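Local coordinates for protein extracellular ligand-binding receptor (Rhodopseudomonas palustris, PDB 4F06) that binds p-hydroxybenzoic acid and probably delivers such lignin-derived aromatic acids to an ABC transporter as its solute-binding component, at residues 120-125 against 333-338; 137-142 against 195-200; 225-230 against 247-252; 338-343 against 361-366. All coordinates share one frame; numbering follows the deposited sequence.

Interaction 1. Residues 120-125 against 333-338; sequences SFTMFQ and TRHITQ. With SO4 (sulfate ion), chain G.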
# COMPACT_ATOMS: atom_id res chain seq x y z
N SER A 120 -2.12 -5.14 -2.73
CA SER A 120 -1.84 -3.75 -2.39
C SER A 120 -1.18 -3.05 -3.58
O SER A 120 -1.91 -2.56 -4.47
CB SER A 120 -1.02 -3.66 -1.10
OG SER A 120 0.21 -4.40 -1.26
N PHE A 121 0.16 -3.03 -3.65
CA PHE A 121 0.91 -2.22 -4.63
C PHE A 121 2.35 -2.59 -4.43
O PHE A 121 2.72 -3.19 -3.40
CB PHE A 121 0.68 -0.69 -4.44
CG PHE A 121 1.01 -0.20 -3.02
CD1 PHE A 121 0.04 -0.39 -2.00
CD2 PHE A 121 2.22 0.42 -2.71
CE1 PHE A 121 0.29 0.08 -0.70
CE2 PHE A 121 2.47 0.87 -1.41
CZ PHE A 121 1.52 0.67 -0.42
N THR A 122 3.20 -2.17 -5.36
CA THR A 122 4.66 -2.13 -5.08
C THR A 122 5.20 -0.72 -5.19
O THR A 122 4.58 0.18 -5.79
CB THR A 122 5.54 -3.09 -5.92
OG1 THR A 122 5.72 -2.53 -7.23
CG2 THR A 122 4.95 -4.47 -5.96
N MSE A 123 6.34 -0.50 -4.57
CA MSE A 123 6.98 0.80 -4.66
C MSE A 123 7.39 1.13 -6.09
O MSE A 123 7.18 2.23 -6.56
CB MSE A 123 8.19 0.87 -3.73
CG MSE A 123 7.82 0.60 -2.26
SE MSE A 123 6.40 1.73 -1.57
CE MSE A 123 7.14 3.43 -2.08
N PHE A 124 7.99 0.17 -6.80
CA PHE A 124 8.30 0.43 -8.21
C PHE A 124 7.06 0.79 -9.03
O PHE A 124 7.11 1.66 -9.90
CB PHE A 124 8.93 -0.83 -8.82
CG PHE A 124 10.44 -0.82 -8.82
CD1 PHE A 124 11.17 -1.21 -7.68
CD2 PHE A 124 11.17 -0.54 -10.00
CE1 PHE A 124 12.56 -1.21 -7.71
CE2 PHE A 124 12.57 -0.57 -9.99
CZ PHE A 124 13.26 -0.91 -8.85
N GLN A 125 5.96 0.08 -8.76
CA GLN A 125 4.73 0.29 -9.50
C GLN A 125 4.24 1.74 -9.40
O GLN A 125 3.88 2.34 -10.41
CB GLN A 125 3.68 -0.67 -8.95
CG GLN A 125 2.35 -0.69 -9.71
CD GLN A 125 1.49 -1.81 -9.15
OE1 GLN A 125 1.36 -1.97 -7.92
NE2 GLN A 125 0.92 -2.62 -10.03
N THR A 333 4.01 -12.80 -11.64
CA THR A 333 4.50 -12.24 -10.37
C THR A 333 3.59 -12.46 -9.17
O THR A 333 4.04 -12.29 -8.05
CB THR A 333 4.73 -10.73 -10.53
OG1 THR A 333 3.47 -10.13 -10.87
CG2 THR A 333 5.79 -10.41 -11.57
N ARG A 334 2.32 -12.78 -9.40
CA ARG A 334 1.31 -12.89 -8.34
C ARG A 334 1.06 -11.53 -7.67
O ARG A 334 0.56 -11.47 -6.55
CB ARG A 334 1.63 -14.02 -7.33
CG ARG A 334 1.34 -15.38 -7.95
CD ARG A 334 2.00 -16.51 -7.12
NE ARG A 334 3.46 -16.54 -7.30
CZ ARG A 334 4.38 -16.11 -6.46
NH1 ARG A 334 4.06 -15.53 -5.33
NH2 ARG A 334 5.67 -16.28 -6.75
N HIS A 335 1.36 -10.46 -8.39
CA HIS A 335 1.10 -9.09 -7.92
C HIS A 335 -0.04 -8.45 -8.71
O HIS A 335 -0.21 -8.72 -9.92
CB HIS A 335 2.38 -8.24 -8.07
CG HIS A 335 2.16 -6.88 -7.55
ND1 HIS A 335 1.96 -6.62 -6.21
CD2 HIS A 335 1.95 -5.69 -8.22
CE1 HIS A 335 1.64 -5.32 -6.07
NE2 HIS A 335 1.64 -4.73 -7.28
N ILE A 336 -0.79 -7.57 -8.06
CA ILE A 336 -1.93 -6.88 -8.71
C ILE A 336 -1.45 -5.82 -9.71
O ILE A 336 -0.81 -4.85 -9.36
CB ILE A 336 -2.84 -6.30 -7.60
CG1 ILE A 336 -4.17 -5.82 -8.18
CG2 ILE A 336 -2.14 -5.24 -6.74
CD1 ILE A 336 -5.27 -5.62 -7.15
N THR A 337 -1.81 -6.05 -11.01
CA THR A 337 -1.64 -5.04 -12.03
C THR A 337 -2.79 -4.04 -11.92
O THR A 337 -3.94 -4.45 -11.76
CB THR A 337 -1.64 -5.71 -13.41
OG1 THR A 337 -0.43 -6.46 -13.49
CG2 THR A 337 -1.66 -4.68 -14.55
N GLN A 338 -2.50 -2.75 -11.98
CA GLN A 338 -3.52 -1.75 -11.66
C GLN A 338 -3.10 -0.42 -12.22
O GLN A 338 -1.92 -0.11 -12.46
CB GLN A 338 -3.69 -1.66 -10.14
CG GLN A 338 -2.41 -1.19 -9.39
CD GLN A 338 -2.58 -1.41 -7.91
OE1 GLN A 338 -3.69 -1.42 -7.42
NE2 GLN A 338 -1.47 -1.56 -7.16
S SO4 G . 5.74 -19.28 -9.24
O1 SO4 G . 5.54 -19.92 -7.91
O2 SO4 G . 6.54 -20.14 -10.15
O3 SO4 G . 4.44 -19.01 -9.88
O4 SO4 G . 6.55 -18.01 -9.05
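Gln125 and His335 meet tip to tip: the imidazole NE2 gives a nearly straight hydrogen bond to Gln125 OE1 (2.8 Å, 171° at the hydrogen), with the oxygen close to the ring plane. Gln125 CG stands anti to its backbone N (chi1 -174°) and the chain runs extended, which carries the amide from the first turn of helix 123-136 across to the other segment. His335 is likewise anti and reaches back with its ring turned about 50° from the Gln125 amide. OE1 is gripped by three donors: besides His335 it accepts from Thr122 N and, at 3.0 Å, from Gln338 NE2, which comes from well above the carbonyl plane. The other half of the Gln125 amide is fixed too, NE2 donating in its own plane to Ile336 O (2.9 Å), and Gln363 O is a second acceptor. Gln338 NE2 spends its other hydrogen on Ser120 O (2.9 Å), landing on a lone pair, while Gln338 OE1 takes a bond from Arg324. The His335 ring is sandwiched. Thr122 CG2 makes a CH-pi contact over one face, 3.5 Å from the centroid, and Ile336 CG2 lies toward the rim of the opposite face; Arg118 meets ND1. Farther out, Arg334 NH2 binds a sulfate, probably from the crystallisation liquor. Thr122 OG1 accepts from Gln125 N (3.0 Å) and is itself hydrogen-bonded to Asp365; Thr122 and Gln125 form a capping box at the start of helix 123-136, next to Phe121 of the p-hydroxybenzoic acid pocket in this periplasmic-binding-protein fold.

Interaction 2. Residues 137-142 against 195-200; sequences KGATKV and ADMIFT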
# COMPACT_ATOMS: atom_id res chain seq x y z
N LYS A 137 6.57 17.68 -15.39
CA LYS A 137 6.34 18.92 -14.64
C LYS A 137 7.55 19.87 -14.67
O LYS A 137 7.52 20.92 -14.03
CB LYS A 137 5.92 18.66 -13.17
CG LYS A 137 4.62 17.88 -12.97
CD LYS A 137 3.39 18.64 -13.41
CE LYS A 137 2.63 19.17 -12.21
NZ LYS A 137 1.66 20.23 -12.63
N GLY A 138 8.61 19.48 -15.36
CA GLY A 138 9.75 20.38 -15.55
C GLY A 138 10.85 20.24 -14.51
O GLY A 138 11.75 21.06 -14.50
N ALA A 139 10.82 19.20 -13.67
CA ALA A 139 11.90 19.06 -12.69
C ALA A 139 13.19 18.77 -13.39
O ALA A 139 13.22 18.05 -14.40
CB ALA A 139 11.60 17.92 -11.71
N THR A 140 14.27 19.32 -12.86
CA THR A 140 15.56 18.99 -13.44
C THR A 140 16.55 18.44 -12.44
O THR A 140 17.34 17.56 -12.82
CB THR A 140 16.21 20.19 -14.12
OG1 THR A 140 16.26 21.25 -13.17
CG2 THR A 140 15.36 20.65 -15.27
N LYS A 141 16.52 18.93 -11.19
CA LYS A 141 17.38 18.41 -10.14
C LYS A 141 16.52 17.97 -8.95
O LYS A 141 15.82 18.79 -8.34
CB LYS A 141 18.37 19.49 -9.70
CG LYS A 141 19.35 19.87 -10.81
CD LYS A 141 20.40 20.86 -10.27
CE LYS A 141 21.24 21.49 -11.37
NZ LYS A 141 21.75 20.54 -12.39
N VAL A 142 16.55 16.68 -8.63
CA VAL A 142 15.70 16.12 -7.59
C VAL A 142 16.52 15.66 -6.40
O VAL A 142 17.61 15.08 -6.58
CB VAL A 142 14.86 14.95 -8.16
CG1 VAL A 142 14.20 14.13 -7.04
CG2 VAL A 142 13.78 15.49 -9.10
N ALA A 195 18.12 21.43 -5.17
CA ALA A 195 17.08 20.68 -5.87
C ALA A 195 15.84 21.54 -6.03
O ALA A 195 15.48 22.34 -5.15
CB ALA A 195 16.74 19.42 -5.06
N ASP A 196 15.17 21.37 -7.17
CA ASP A 196 13.90 22.06 -7.42
C ASP A 196 12.68 21.22 -7.04
O ASP A 196 11.58 21.74 -7.02
CB ASP A 196 13.82 22.56 -8.87
CG ASP A 196 14.12 21.48 -9.86
OD1 ASP A 196 13.20 20.71 -10.19
OD2 ASP A 196 15.27 21.39 -10.37
N MSE A 197 12.88 19.92 -6.78
CA MSE A 197 11.80 19.03 -6.40
C MSE A 197 12.38 17.97 -5.47
O MSE A 197 13.56 17.56 -5.61
CB MSE A 197 11.19 18.36 -7.65
CG MSE A 197 10.03 17.40 -7.35
SE MSE A 197 9.23 16.69 -8.95
CE MSE A 197 8.36 18.32 -9.54
N ILE A 198 11.56 17.53 -4.51
CA ILE A 198 11.86 16.37 -3.65
C ILE A 198 11.01 15.22 -4.12
O ILE A 198 9.84 15.42 -4.47
CB ILE A 198 11.43 16.72 -2.21
CG1 ILE A 198 12.31 17.84 -1.63
CG2 ILE A 198 11.51 15.50 -1.30
CD1 ILE A 198 11.66 18.50 -0.43
N PHE A 199 11.60 14.02 -4.13
CA PHE A 199 10.81 12.80 -4.22
C PHE A 199 10.97 12.05 -2.90
O PHE A 199 12.10 11.85 -2.45
CB PHE A 199 11.26 11.88 -5.36
CG PHE A 199 10.59 10.54 -5.28
CD1 PHE A 199 9.22 10.42 -5.56
CD2 PHE A 199 11.31 9.42 -4.88
CE1 PHE A 199 8.57 9.19 -5.43
CE2 PHE A 199 10.67 8.19 -4.75
CZ PHE A 199 9.31 8.07 -5.04
N THR A 200 9.85 11.66 -2.28
CA THR A 200 9.91 10.98 -1.00
C THR A 200 8.95 9.83 -0.86
O THR A 200 7.85 9.78 -1.44
CB THR A 200 9.70 12.02 0.15
OG1 THR A 200 10.02 11.43 1.42
CG2 THR A 200 8.28 12.48 0.19
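Ala195 sets its CB 3.5 Å from Lys141 O, where segment 195-200 first comes alongside 137-142. Asp196 follows and carries the polar part of the contact. Its backbone N donates to Lys141 O (2.9 Å), while its carboxylate turns back over the start of the other strand, CG lying between the backbone N and the carbonyl carbon (chi1 51°). OD1 offers its syn lone pair to Thr140 N at 3.2 Å. OD2 takes two firm bonds, from Lys141 N (2.9 Å) and Thr140 OG1 (3.0 Å), which arrive from opposite faces of the carboxylate plane. Next comes Met197, a selenomethionine paired with Val142 in a parallel bridge; the two side chains lie side by side and point the same way, and Met197 O receives a CA-H...O contact from Val142. The selenium continues to Ala139, SE lying 3.8 Å from its CB. Ile198 turns away toward strand 226-230. At Phe199 the CB touches Val142 CG1 (4.1 Å), and the ring stacks on Phe159 of helix 150-165. Gly138, with positive phi, ends helix 123-136 in a Schellman motif, so the chain leaves the helix and enters strand 141-147 past Asp196. One carboxylate thus satisfies two successive backbone N-H groups and a hydroxyl where the strands begin to pair; three donors, with Lys141 NZ some way off, would be expected to favour its ionised form.

Interaction 3. Residues 225-230 against 247-252; sequences VKLMST and LGILST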
# COMPACT_ATOMS: atom_id res chain seq x y z
N VAL A 225 10.28 24.61 -3.85
CA VAL A 225 10.79 23.24 -3.97
C VAL A 225 9.55 22.35 -3.93
O VAL A 225 8.92 22.22 -2.88
CB VAL A 225 11.74 22.87 -2.81
CG1 VAL A 225 12.27 21.44 -3.00
CG2 VAL A 225 12.91 23.84 -2.72
N LYS A 226 9.18 21.80 -5.08
CA LYS A 226 7.94 21.03 -5.21
C LYS A 226 8.11 19.66 -4.54
O LYS A 226 9.23 19.15 -4.41
CB LYS A 226 7.55 20.85 -6.68
CG LYS A 226 7.34 22.16 -7.39
CD LYS A 226 7.04 21.91 -8.86
CE LYS A 226 6.71 23.21 -9.59
NZ LYS A 226 6.07 22.93 -10.90
N LEU A 227 7.01 19.10 -4.06
CA LEU A 227 7.04 17.76 -3.48
C LEU A 227 6.30 16.78 -4.36
O LEU A 227 5.09 16.97 -4.65
CB LEU A 227 6.43 17.78 -2.10
CG LEU A 227 6.43 16.45 -1.33
CD1 LEU A 227 7.85 15.97 -1.13
CD2 LEU A 227 5.76 16.57 0.05
N MSE A 228 7.02 15.73 -4.76
CA MSE A 228 6.43 14.55 -5.42
C MSE A 228 6.62 13.40 -4.43
O MSE A 228 7.70 13.19 -3.85
CB MSE A 228 7.14 14.23 -6.73
CG MSE A 228 6.67 12.92 -7.44
SE MSE A 228 4.78 12.97 -7.97
CE MSE A 228 5.04 14.18 -9.23
N SER A 229 5.56 12.66 -4.21
CA SER A 229 5.63 11.55 -3.29
C SER A 229 4.88 10.38 -3.87
O SER A 229 4.11 10.54 -4.81
CB SER A 229 5.05 11.93 -1.93
OG SER A 229 3.68 12.21 -2.00
N THR A 230 5.05 9.19 -3.30
CA THR A 230 4.04 8.17 -3.48
C THR A 230 2.90 8.54 -2.52
O THR A 230 3.04 9.31 -1.54
CB THR A 230 4.59 6.78 -3.25
OG1 THR A 230 5.12 6.71 -1.91
CG2 THR A 230 5.68 6.43 -4.25
N LEU A 247 -2.16 21.91 0.37
CA LEU A 247 -2.70 22.06 -0.98
C LEU A 247 -1.56 22.09 -1.98
O LEU A 247 -0.55 22.77 -1.81
CB LEU A 247 -3.52 23.36 -1.16
CG LEU A 247 -4.87 23.34 -0.45
CD1 LEU A 247 -5.47 24.75 -0.38
CD2 LEU A 247 -5.86 22.38 -1.14
N GLY A 248 -1.76 21.36 -3.09
CA GLY A 248 -0.81 21.35 -4.17
C GLY A 248 0.20 20.24 -4.13
O GLY A 248 0.87 20.01 -5.14
N ILE A 249 0.31 19.50 -3.02
CA ILE A 249 1.31 18.42 -2.98
C ILE A 249 0.87 17.34 -4.01
O ILE A 249 -0.30 16.92 -4.03
CB ILE A 249 1.41 17.81 -1.58
CG1 ILE A 249 2.09 18.83 -0.64
CG2 ILE A 249 2.18 16.46 -1.61
CD1 ILE A 249 1.98 18.46 0.85
N LEU A 250 1.82 16.87 -4.80
CA LEU A 250 1.60 15.87 -5.83
C LEU A 250 1.98 14.48 -5.31
O LEU A 250 3.00 14.32 -4.60
CB LEU A 250 2.45 16.17 -7.07
CG LEU A 250 2.13 17.51 -7.74
CD1 LEU A 250 3.16 17.84 -8.81
CD2 LEU A 250 0.71 17.51 -8.31
N SER A 251 1.22 13.47 -5.71
CA SER A 251 1.58 12.10 -5.39
C SER A 251 1.10 11.16 -6.46
O SER A 251 0.09 11.43 -7.12
CB SER A 251 0.99 11.70 -4.02
OG SER A 251 -0.43 11.73 -4.02
N THR A 252 1.74 10.00 -6.57
CA THR A 252 1.25 8.93 -7.43
C THR A 252 0.80 7.77 -6.55
O THR A 252 1.48 7.38 -5.60
CB THR A 252 2.29 8.50 -8.47
OG1 THR A 252 3.51 8.24 -7.78
CG2 THR A 252 2.46 9.59 -9.54
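Strands 226-230 and 250-253 are parallel neighbours in the large mixed sheet, and three bridges join them: Met228 with Leu250, Ser229 with Ser251 and Thr230 with Thr252. Leu250 N donates to Leu227 O (3.3 Å), Ser229 N to Leu250 O (3.1 Å) and Thr252 N to Ser229 O (3.0 Å), the ladder expected of a parallel pair. Ser251 CA also brings its hydrogen to Ser229 O. Met228, Thr230 and Thr252, on the face they share with Leu250, pack against helix 123-136. There the selenomethionine Met228 leaves its backbone with CG anti to N (chi1 174°), then bends at the next two torsions; the curl brings CE back across the strand to 3.9 Å from Leu250 CB. Thr252 OG1 meets Asn126 O of that helix. With helix 239-242 between them in the chain, the two strands make a beta-alpha-beta unit, as in the Rossmann-like lobes of periplasmic binding proteins. On the other face Leu227 and Ile249 lie side by side and point the same way, CD2 against CG2 at 3.9 Å. Ser229 OG bends over toward its own segment and donates to Thr230 O (3.0 Å), while the same OG lies 3.4 Å from Ser251 CB. Ser251 OG is bonded to Arg343 of the next strand. At the C-terminal end of the strand Thr230 OG1 bonds to Asp232, one of the residues lining the p-hydroxybenzoic acid pocket.

Interaction 4. Residues 338-343 against 361-366; sequences QNVYLR and KAQPDW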
# COMPACT_ATOMS: atom_id res chain seq x y z
N GLN A 338 -2.50 -2.75 -11.98
CA GLN A 338 -3.52 -1.75 -11.66
C GLN A 338 -3.10 -0.42 -12.22
O GLN A 338 -1.92 -0.11 -12.46
CB GLN A 338 -3.69 -1.66 -10.14
CG GLN A 338 -2.41 -1.19 -9.39
CD GLN A 338 -2.58 -1.41 -7.91
OE1 GLN A 338 -3.69 -1.42 -7.42
NE2 GLN A 338 -1.47 -1.56 -7.16
N ASN A 339 -4.09 0.47 -12.36
CA ASN A 339 -3.78 1.87 -12.71
C ASN A 339 -2.98 2.54 -11.59
O ASN A 339 -3.17 2.24 -10.38
CB ASN A 339 -5.09 2.65 -12.82
CG ASN A 339 -6.00 2.12 -13.91
OD1 ASN A 339 -5.58 1.36 -14.80
ND2 ASN A 339 -7.26 2.56 -13.84
N VAL A 340 -2.10 3.46 -11.98
CA VAL A 340 -1.47 4.39 -11.03
C VAL A 340 -1.91 5.78 -11.42
O VAL A 340 -1.88 6.12 -12.62
CB VAL A 340 0.08 4.23 -11.06
CG1 VAL A 340 0.74 5.29 -10.18
CG2 VAL A 340 0.46 2.82 -10.59
N TYR A 341 -2.38 6.56 -10.47
CA TYR A 341 -2.93 7.87 -10.77
C TYR A 341 -1.96 8.95 -10.24
O TYR A 341 -1.36 8.80 -9.18
CB TYR A 341 -4.31 8.05 -10.09
CG TYR A 341 -5.30 6.97 -10.43
CD1 TYR A 341 -5.39 5.79 -9.67
CD2 TYR A 341 -6.17 7.13 -11.51
CE1 TYR A 341 -6.28 4.79 -9.98
CE2 TYR A 341 -7.11 6.15 -11.79
CZ TYR A 341 -7.18 4.99 -11.04
OH TYR A 341 -8.10 4.02 -11.36
N LEU A 342 -1.88 10.05 -10.98
CA LEU A 342 -1.29 11.29 -10.45
C LEU A 342 -2.39 12.03 -9.73
O LEU A 342 -3.47 12.24 -10.31
CB LEU A 342 -0.72 12.14 -11.58
CG LEU A 342 -0.25 13.54 -11.09
CD1 LEU A 342 0.96 13.45 -10.16
CD2 LEU A 342 0.02 14.43 -12.30
N ARG A 343 -2.14 12.45 -8.48
CA ARG A 343 -3.11 13.23 -7.71
C ARG A 343 -2.46 14.49 -7.21
O ARG A 343 -1.23 14.60 -7.11
CB ARG A 343 -3.61 12.44 -6.48
CG ARG A 343 -4.05 11.00 -6.79
CD ARG A 343 -2.94 9.96 -6.59
NE ARG A 343 -2.37 10.04 -5.23
CZ ARG A 343 -2.97 9.55 -4.14
NH1 ARG A 343 -4.09 8.80 -4.21
NH2 ARG A 343 -2.47 9.85 -2.94
N LYS A 361 -2.57 3.64 -16.99
CA LYS A 361 -3.28 2.38 -16.85
C LYS A 361 -2.40 1.14 -16.73
O LYS A 361 -1.33 1.08 -17.30
CB LYS A 361 -4.23 2.18 -18.02
CG LYS A 361 -5.43 3.12 -18.00
CD LYS A 361 -6.29 3.02 -19.24
CE LYS A 361 -6.72 1.63 -19.51
NZ LYS A 361 -8.00 1.49 -18.77
N ALA A 362 -2.90 0.17 -15.95
CA ALA A 362 -2.44 -1.23 -16.01
C ALA A 362 -0.91 -1.32 -15.84
O ALA A 362 -0.19 -1.96 -16.61
CB ALA A 362 -2.93 -1.84 -17.33
N GLN A 363 -0.42 -0.70 -14.76
CA GLN A 363 1.01 -0.81 -14.42
C GLN A 363 1.29 -2.15 -13.74
O GLN A 363 0.58 -2.53 -12.81
CB GLN A 363 1.42 0.31 -13.47
CG GLN A 363 1.11 1.69 -14.00
CD GLN A 363 1.87 2.03 -15.27
OE1 GLN A 363 1.27 2.11 -16.39
NE2 GLN A 363 3.14 2.21 -15.14
N PRO A 364 2.32 -2.90 -14.19
CA PRO A 364 2.75 -4.11 -13.49
C PRO A 364 3.73 -3.75 -12.34
O PRO A 364 3.97 -2.56 -12.06
CB PRO A 364 3.50 -4.84 -14.60
CG PRO A 364 4.23 -3.72 -15.32
CD PRO A 364 3.16 -2.60 -15.38
N ASP A 365 4.22 -4.77 -11.65
CA ASP A 365 5.33 -4.52 -10.72
C ASP A 365 6.60 -4.27 -11.52
O ASP A 365 7.32 -5.22 -11.86
CB ASP A 365 5.49 -5.68 -9.73
CG ASP A 365 6.65 -5.46 -8.81
OD1 ASP A 365 7.20 -4.32 -8.76
OD2 ASP A 365 7.03 -6.41 -8.10
N TRP A 366 6.92 -3.02 -11.81
CA TRP A 366 8.11 -2.73 -12.57
C TRP A 366 9.40 -3.21 -11.91
O TRP A 366 10.41 -3.29 -12.59
CB TRP A 366 8.23 -1.23 -12.84
CG TRP A 366 7.15 -0.66 -13.69
CD1 TRP A 366 6.17 0.27 -13.34
CD2 TRP A 366 6.96 -0.94 -15.09
NE1 TRP A 366 5.39 0.58 -14.45
CE2 TRP A 366 5.80 -0.15 -15.52
CE3 TRP A 366 7.59 -1.79 -15.99
CZ2 TRP A 366 5.32 -0.21 -16.84
CZ3 TRP A 366 7.11 -1.83 -17.32
CH2 TRP A 366 5.99 -1.07 -17.72
O HOH W 1 -6.43 -0.61 -16.50
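The amide of Asn339 meets segment 361-366 through its oxygen: OD1 takes Ala362 N on a lone pair in the carbonyl plane (3.1 Å), and the flank of Lys361 lies against the same atom, CA at 3.2 Å. At the other edge ND2 donates nearly in plane to Tyr341 OH (3.0 Å, 167°), which fixes the rotation of the amide. A water adds a 2.7 Å bond to Asn339 OD1 and links only weakly to Lys361 NZ. In segment 361-366 the indole of Trp366 has Pro364 CG centred over one face, 3.7 Å above the plane. Gln338 and Gln363 form an antiparallel hydrogen-bonded pair, Gln363 N giving to Gln338 O (2.8 Å) and Gln338 N to Gln363 O (3.2 Å). Beside it, Val340 CG2 packs 3.7 Å from Gln363 CG, the two side chains crossing at about a right angle. The chain turns a corner at Ala362, whose phi and psi are both positive, and Asp365 then caps helix 366-369. These residues close the open end of the hairpin of strands 336-348 and 351-363; Val340 faces Asn126 and Pro129 of helix 123-136, and strand 250-253 borders strand 336-348.

Interactions 2, 3 and 4 lie along one large sheet, and interaction 1 ties the start of helix 123-136 to it. Interactions 2 and 3, with centres 10 Å apart, are joined where strands 197-201 and 226-230 pair, Ile198 O lying 2.8 Å from Met228 N. Strand 250-253 in turn pairs with strand 336-348, Ser251 O lying 2.8 Å from Arg343 N, which links interactions 3 and 4. Interactions 1 and 4 share Gln338, and Thr122 OG1 lies 2.8 Å from Asp365 OD1. Interaction 1 reaches p-hydroxybenzoic acid directly, the Phe121 side chain about 4 Å away. The side chain of Thr230 (interaction 3) is about 7 Å from p-hydroxybenzoic acid, and that of Phe199 (interaction 2) about 11 Å.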